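Local coordinates for protein betaine aldehyde dehydrogenase (Staphylococcus aureus subsp. aureus COL, PDB 4QTO) that probably catalyses the NAD-dependent oxidation of betaine aldehyde to glycine betaine, as a tetrameric member of the aldehyde dehydrogenase family, at residues Ala113-Glu118 with Lys124-Ser129; Tyr130-Asp135 with Pro183-Ser188. All coordinates share one frame; numbering follows the deposited sequence. Where two conformers were deposited one is given.

Contact 1: residues Ala113-Glu118 with Lys124-Ser129; sequences ALARLE and KTLEES
Ser-129 sits close against the backbone of Ala-115, its CB 3.3 Å from Ala-115 O, and the two CB atoms meet at 3.9 Å where the helices come nearest. Beside this pair Leu-126 reaches across with both methyls. Its CG stands anti to the backbone N (chi1 -173°), which carries CD1 to the Ala-115 carbonyl and to CG of Arg-116 at 3.9 Å. CD2 lies over one face of the Arg-116 guanidinium, off centre toward the rim; NE there is salt-bridged to Glu-112. The segments lie on consecutive helices joined by a short turn, helix 126-146 setting off across helix 111-122. It starts with a capping box: Thr-125 OG1 accepts from Glu-128 N at 3.2 Å, and Glu-128 OE1 takes two bonds from Thr-125, N from above the carboxylate plane and OG1 at its anti lone pair, at 2.7 Å. At the turn end Lys-124 NZ approaches CG of Glu-118 at 3.5 Å, yet the carboxylate bends away to Thr-212 OG1. Lys-124 NZ instead donates to Ser-129 OG (3.1 Å), itself hydrogen-bonded to Thr-119 OG1, and bridges to Asp-132. Trp-517 of the second subunit packs on Thr-125 and Glu-128.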
# COMPACT_ATOMS: atom_id res chain seq x y z
N ALA A 113 -30.08 -19.74 -15.95
CA ALA A 113 -29.61 -20.96 -16.57
C ALA A 113 -28.39 -21.54 -15.89
O ALA A 113 -28.27 -22.75 -15.70
CB ALA A 113 -29.32 -20.72 -18.06
N LEU A 114 -27.45 -20.67 -15.50
CA LEU A 114 -26.26 -21.14 -14.82
C LEU A 114 -26.61 -21.78 -13.46
O LEU A 114 -26.02 -22.80 -13.10
CB LEU A 114 -25.25 -20.02 -14.62
CG LEU A 114 -24.47 -19.56 -15.87
CD1 LEU A 114 -23.76 -18.23 -15.65
CD2 LEU A 114 -23.49 -20.62 -16.29
N ALA A 115 -27.49 -21.13 -12.71
CA ALA A 115 -27.90 -21.65 -11.40
C ALA A 115 -28.55 -23.01 -11.56
O ALA A 115 -28.26 -23.97 -10.81
CB ALA A 115 -28.82 -20.69 -10.71
N ARG A 116 -29.42 -23.14 -12.56
CA ARG A 116 -30.07 -24.41 -12.81
C ARG A 116 -29.08 -25.51 -13.20
O ARG A 116 -29.17 -26.64 -12.73
CB ARG A 116 -31.20 -24.26 -13.86
CG ARG A 116 -32.33 -23.40 -13.36
CD ARG A 116 -33.46 -23.22 -14.36
NE ARG A 116 -34.53 -22.47 -13.72
CZ ARG A 116 -35.48 -23.01 -12.93
NH1 ARG A 116 -36.40 -22.23 -12.38
NH2 ARG A 116 -35.52 -24.33 -12.70
N LEU A 117 -28.12 -25.18 -14.06
CA LEU A 117 -27.11 -26.12 -14.47
C LEU A 117 -26.26 -26.58 -13.27
O LEU A 117 -25.91 -27.76 -13.15
CB LEU A 117 -26.24 -25.46 -15.54
CG LEU A 117 -25.28 -26.37 -16.27
CD1 LEU A 117 -26.05 -27.53 -16.87
CD2 LEU A 117 -24.50 -25.61 -17.32
N GLU A 118 -25.94 -25.64 -12.36
CA GLU A 118 -25.13 -25.97 -11.20
C GLU A 118 -25.89 -26.91 -10.25
O GLU A 118 -25.32 -27.87 -9.74
CB GLU A 118 -24.66 -24.70 -10.47
CG GLU A 118 -23.43 -24.88 -9.58
CD GLU A 118 -22.13 -25.01 -10.39
OE1 GLU A 118 -22.00 -25.91 -11.24
OE2 GLU A 118 -21.17 -24.25 -10.15
N LYS A 124 -27.02 -29.32 -5.15
CA LYS A 124 -27.41 -28.34 -4.11
C LYS A 124 -28.67 -27.59 -4.51
O LYS A 124 -29.06 -27.59 -5.67
CB LYS A 124 -26.28 -27.38 -3.72
CG LYS A 124 -25.94 -26.32 -4.73
CD LYS A 124 -24.83 -25.48 -4.10
CE LYS A 124 -24.68 -24.17 -4.79
NZ LYS A 124 -24.25 -24.31 -6.20
N THR A 125 -29.31 -26.95 -3.53
CA THR A 125 -30.54 -26.25 -3.81
C THR A 125 -30.40 -25.13 -4.83
O THR A 125 -29.36 -24.48 -4.93
CB THR A 125 -31.23 -25.70 -2.55
OG1 THR A 125 -30.47 -24.62 -2.01
CG2 THR A 125 -31.50 -26.77 -1.53
N LEU A 126 -31.48 -24.89 -5.56
CA LEU A 126 -31.49 -23.82 -6.53
C LEU A 126 -31.24 -22.47 -5.84
O LEU A 126 -30.50 -21.64 -6.39
CB LEU A 126 -32.80 -23.87 -7.32
CG LEU A 126 -32.88 -22.90 -8.48
CD1 LEU A 126 -31.80 -23.22 -9.50
CD2 LEU A 126 -34.27 -23.01 -9.08
N GLU A 127 -31.79 -22.25 -4.65
CA GLU A 127 -31.54 -20.99 -3.94
C GLU A 127 -30.05 -20.83 -3.62
O GLU A 127 -29.50 -19.73 -3.73
CB GLU A 127 -32.42 -20.89 -2.69
CG GLU A 127 -33.88 -20.59 -3.04
CD GLU A 127 -34.04 -19.18 -3.58
OE1 GLU A 127 -33.26 -18.30 -3.16
OE2 GLU A 127 -34.94 -18.95 -4.40
N GLU A 128 -29.38 -21.93 -3.26
CA GLU A 128 -27.93 -21.88 -3.02
C GLU A 128 -27.22 -21.54 -4.32
O GLU A 128 -26.27 -20.74 -4.35
CB GLU A 128 -27.39 -23.21 -2.49
CG GLU A 128 -27.70 -23.44 -1.03
CD GLU A 128 -27.45 -24.87 -0.61
OE1 GLU A 128 -28.35 -25.69 -0.80
OE2 GLU A 128 -26.31 -25.21 -0.22
N SER A 129 -27.66 -22.16 -5.41
CA SER A 129 -27.05 -21.88 -6.71
C SER A 129 -27.23 -20.43 -7.16
O SER A 129 -26.29 -19.87 -7.73
CB SER A 129 -27.51 -22.85 -7.78
OG SER A 129 -27.04 -24.18 -7.50

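Contact 2: residues Tyr130-Asp135 with Pro183-Ser188; sequences YADMDD and PLLQAS
Helices 130-135 and 183-188 run nearly parallel, their short axes 13° apart in direction and 9.6 Å apart at closest approach, with Asp-132 and Leu-185 facing each other at a CA to CA distance of 6.4 Å. A few side-chain contacts and one bridging water join them. Met-133 starts out pointing away from the other helix, but its chain bends at chi2 (-53°) and chi3, which brings SD to 3.9 Å from CD2 of Leu-184; the two side chains cross at about a right angle, and the terminal CE stays alongside the same methyl. Leu-185 lies beside Asp-132, its CD2 loosely placed at 4.4 Å from Asp-132 OD1. Its CD1 comes to 3.4 Å from OD2 of Asp-135, a doubtful approach, since Asp-135 was modelled in two conformers. In fold terms, helix 183-197 is the crossover between the parallel strands 162-177 and 200-204 of the Rossmann-type sheet expected to bind NAD, and helix 126-146 lies along it. The polar link is made by a water that donates to Asp-132 OD2 (2.9 Å) and accepts from Leu-185 N (3.0 Å), an amide in the first turn of helix 183-197. Asp-132 OD2 has Lys-124 as its second partner, which probably favours the charged carboxylate. Within the second helix, Ser-188 OG turns back to donate to Leu-185 O at 2.7 Å, tilted 19° from the carbonyl plane. Ile-136, the next residue of helix 126-146, touches both leucines, while Thr-212 and Val-216 of helix 211-223 pack on Leu-184. Tyr-474 lies against both Asp-135 and Leu-185.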
# COMPACT_ATOMS: atom_id res chain seq x y z
N TYR A 130 -28.39 -19.82 -6.91
CA TYR A 130 -28.60 -18.41 -7.24
C TYR A 130 -27.61 -17.56 -6.45
O TYR A 130 -27.00 -16.62 -6.99
CB TYR A 130 -30.01 -17.92 -6.91
CG TYR A 130 -31.14 -18.44 -7.76
CD1 TYR A 130 -31.04 -18.48 -9.11
CD2 TYR A 130 -32.36 -18.77 -7.17
CE1 TYR A 130 -32.13 -18.94 -9.89
CE2 TYR A 130 -33.43 -19.20 -7.92
CZ TYR A 130 -33.30 -19.29 -9.28
OH TYR A 130 -34.41 -19.72 -10.00
N ALA A 131 -27.45 -17.86 -5.16
CA ALA A 131 -26.48 -17.12 -4.33
C ALA A 131 -25.07 -17.22 -4.90
O ALA A 131 -24.32 -16.22 -4.93
CB ALA A 131 -26.53 -17.62 -2.88
N ASP A 132 -24.66 -18.41 -5.34
CA ASP A 132 -23.36 -18.61 -5.97
C ASP A 132 -23.24 -17.72 -7.18
O ASP A 132 -22.19 -17.09 -7.39
CB ASP A 132 -23.14 -20.02 -6.55
CG ASP A 132 -22.72 -21.06 -5.58
OD1 ASP A 132 -22.63 -20.82 -4.34
OD2 ASP A 132 -22.49 -22.20 -6.12
N MET A 133 -24.28 -17.65 -8.01
CA MET A 133 -24.17 -16.86 -9.25
C MET A 133 -24.03 -15.38 -8.96
O MET A 133 -23.32 -14.66 -9.68
CB MET A 133 -25.32 -17.12 -10.23
CG MET A 133 -25.40 -18.58 -10.66
SD MET A 133 -23.85 -19.23 -11.32
CE MET A 133 -23.89 -20.92 -10.75
N ASP A 134 -24.69 -14.91 -7.91
CA ASP A 134 -24.55 -13.51 -7.51
C ASP A 134 -23.12 -13.28 -7.04
O ASP A 134 -22.49 -12.26 -7.36
CB ASP A 134 -25.55 -13.16 -6.41
CG ASP A 134 -26.98 -13.13 -6.91
OD1 ASP A 134 -27.20 -12.97 -8.12
OD2 ASP A 134 -27.90 -13.28 -6.06
N ASP A 135 -22.58 -14.22 -6.29
CA ASP A 135 -21.22 -14.09 -5.84
C ASP A 135 -20.20 -14.12 -7.00
O ASP A 135 -19.22 -13.36 -7.02
CB ASP A 135 -20.95 -15.19 -4.84
CG ASP A 135 -19.84 -14.86 -3.96
OD1 ASP A 135 -19.72 -13.65 -3.61
OD2 ASP A 135 -19.14 -15.80 -3.60
N PRO A 183 -18.34 -25.78 -8.44
CA PRO A 183 -17.49 -25.72 -9.63
C PRO A 183 -17.27 -24.35 -10.24
O PRO A 183 -16.12 -23.94 -10.44
CB PRO A 183 -18.19 -26.65 -10.64
CG PRO A 183 -19.01 -27.54 -9.81
CD PRO A 183 -19.41 -26.77 -8.58
N LEU A 184 -18.34 -23.64 -10.53
CA LEU A 184 -18.17 -22.36 -11.15
C LEU A 184 -17.62 -21.33 -10.18
O LEU A 184 -16.84 -20.45 -10.59
CB LEU A 184 -19.46 -21.90 -11.83
CG LEU A 184 -19.29 -20.65 -12.69
CD1 LEU A 184 -18.22 -20.81 -13.75
CD2 LEU A 184 -20.63 -20.25 -13.28
N LEU A 185 -18.02 -21.37 -8.93
CA LEU A 185 -17.53 -20.42 -7.96
C LEU A 185 -16.01 -20.54 -7.85
O LEU A 185 -15.28 -19.54 -7.94
CB LEU A 185 -18.16 -20.64 -6.60
CG LEU A 185 -17.69 -19.72 -5.49
CD1 LEU A 185 -18.12 -18.27 -5.78
CD2 LEU A 185 -18.27 -20.23 -4.16
N GLN A 186 -15.51 -21.77 -7.67
CA GLN A 186 -14.07 -21.95 -7.52
C GLN A 186 -13.34 -21.63 -8.82
O GLN A 186 -12.23 -21.11 -8.78
CB GLN A 186 -13.77 -23.37 -7.02
CG GLN A 186 -14.33 -23.63 -5.64
CD GLN A 186 -13.86 -22.65 -4.58
OE1 GLN A 186 -12.66 -22.56 -4.27
NE2 GLN A 186 -14.80 -21.96 -3.96
N ALA A 187 -13.97 -21.90 -9.96
CA ALA A 187 -13.38 -21.53 -11.24
C ALA A 187 -13.20 -20.00 -11.32
O ALA A 187 -12.15 -19.52 -11.74
CB ALA A 187 -14.23 -22.00 -12.39
N SER A 188 -14.24 -19.26 -10.92
CA SER A 188 -14.18 -17.78 -10.98
C SER A 188 -13.04 -17.22 -10.14
O SER A 188 -12.40 -16.23 -10.50
CB SER A 188 -15.50 -17.11 -10.59
OG SER A 188 -15.79 -17.15 -9.19
O HOH W 1 -20.35 -22.89 -7.91

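How the contacts relate
Contact 1 closes before contact 2 opens along the chain, and their centres are about 9 Å apart. Helix 126-146 serves both: its N-terminal turns pack on helix 111-122, and residues from Asp-132 onward also lie beside helix 183-197. Between the contacts, Lys-124 NZ is 2.7 Å from Asp-132 OD2, and Glu-118 OE2 probably accepts a hydrogen bond from Leu-184 N at 2.9 Å, so charged groups of the helix pair reach the start of helix 183-197. Ala-115 CB also touches the Tyr-130 ring. Together the contacts join the two consecutive helices 111-122 and 126-146 to a crossover helix of the Rossmann-type sheet within the aldehyde dehydrogenase fold.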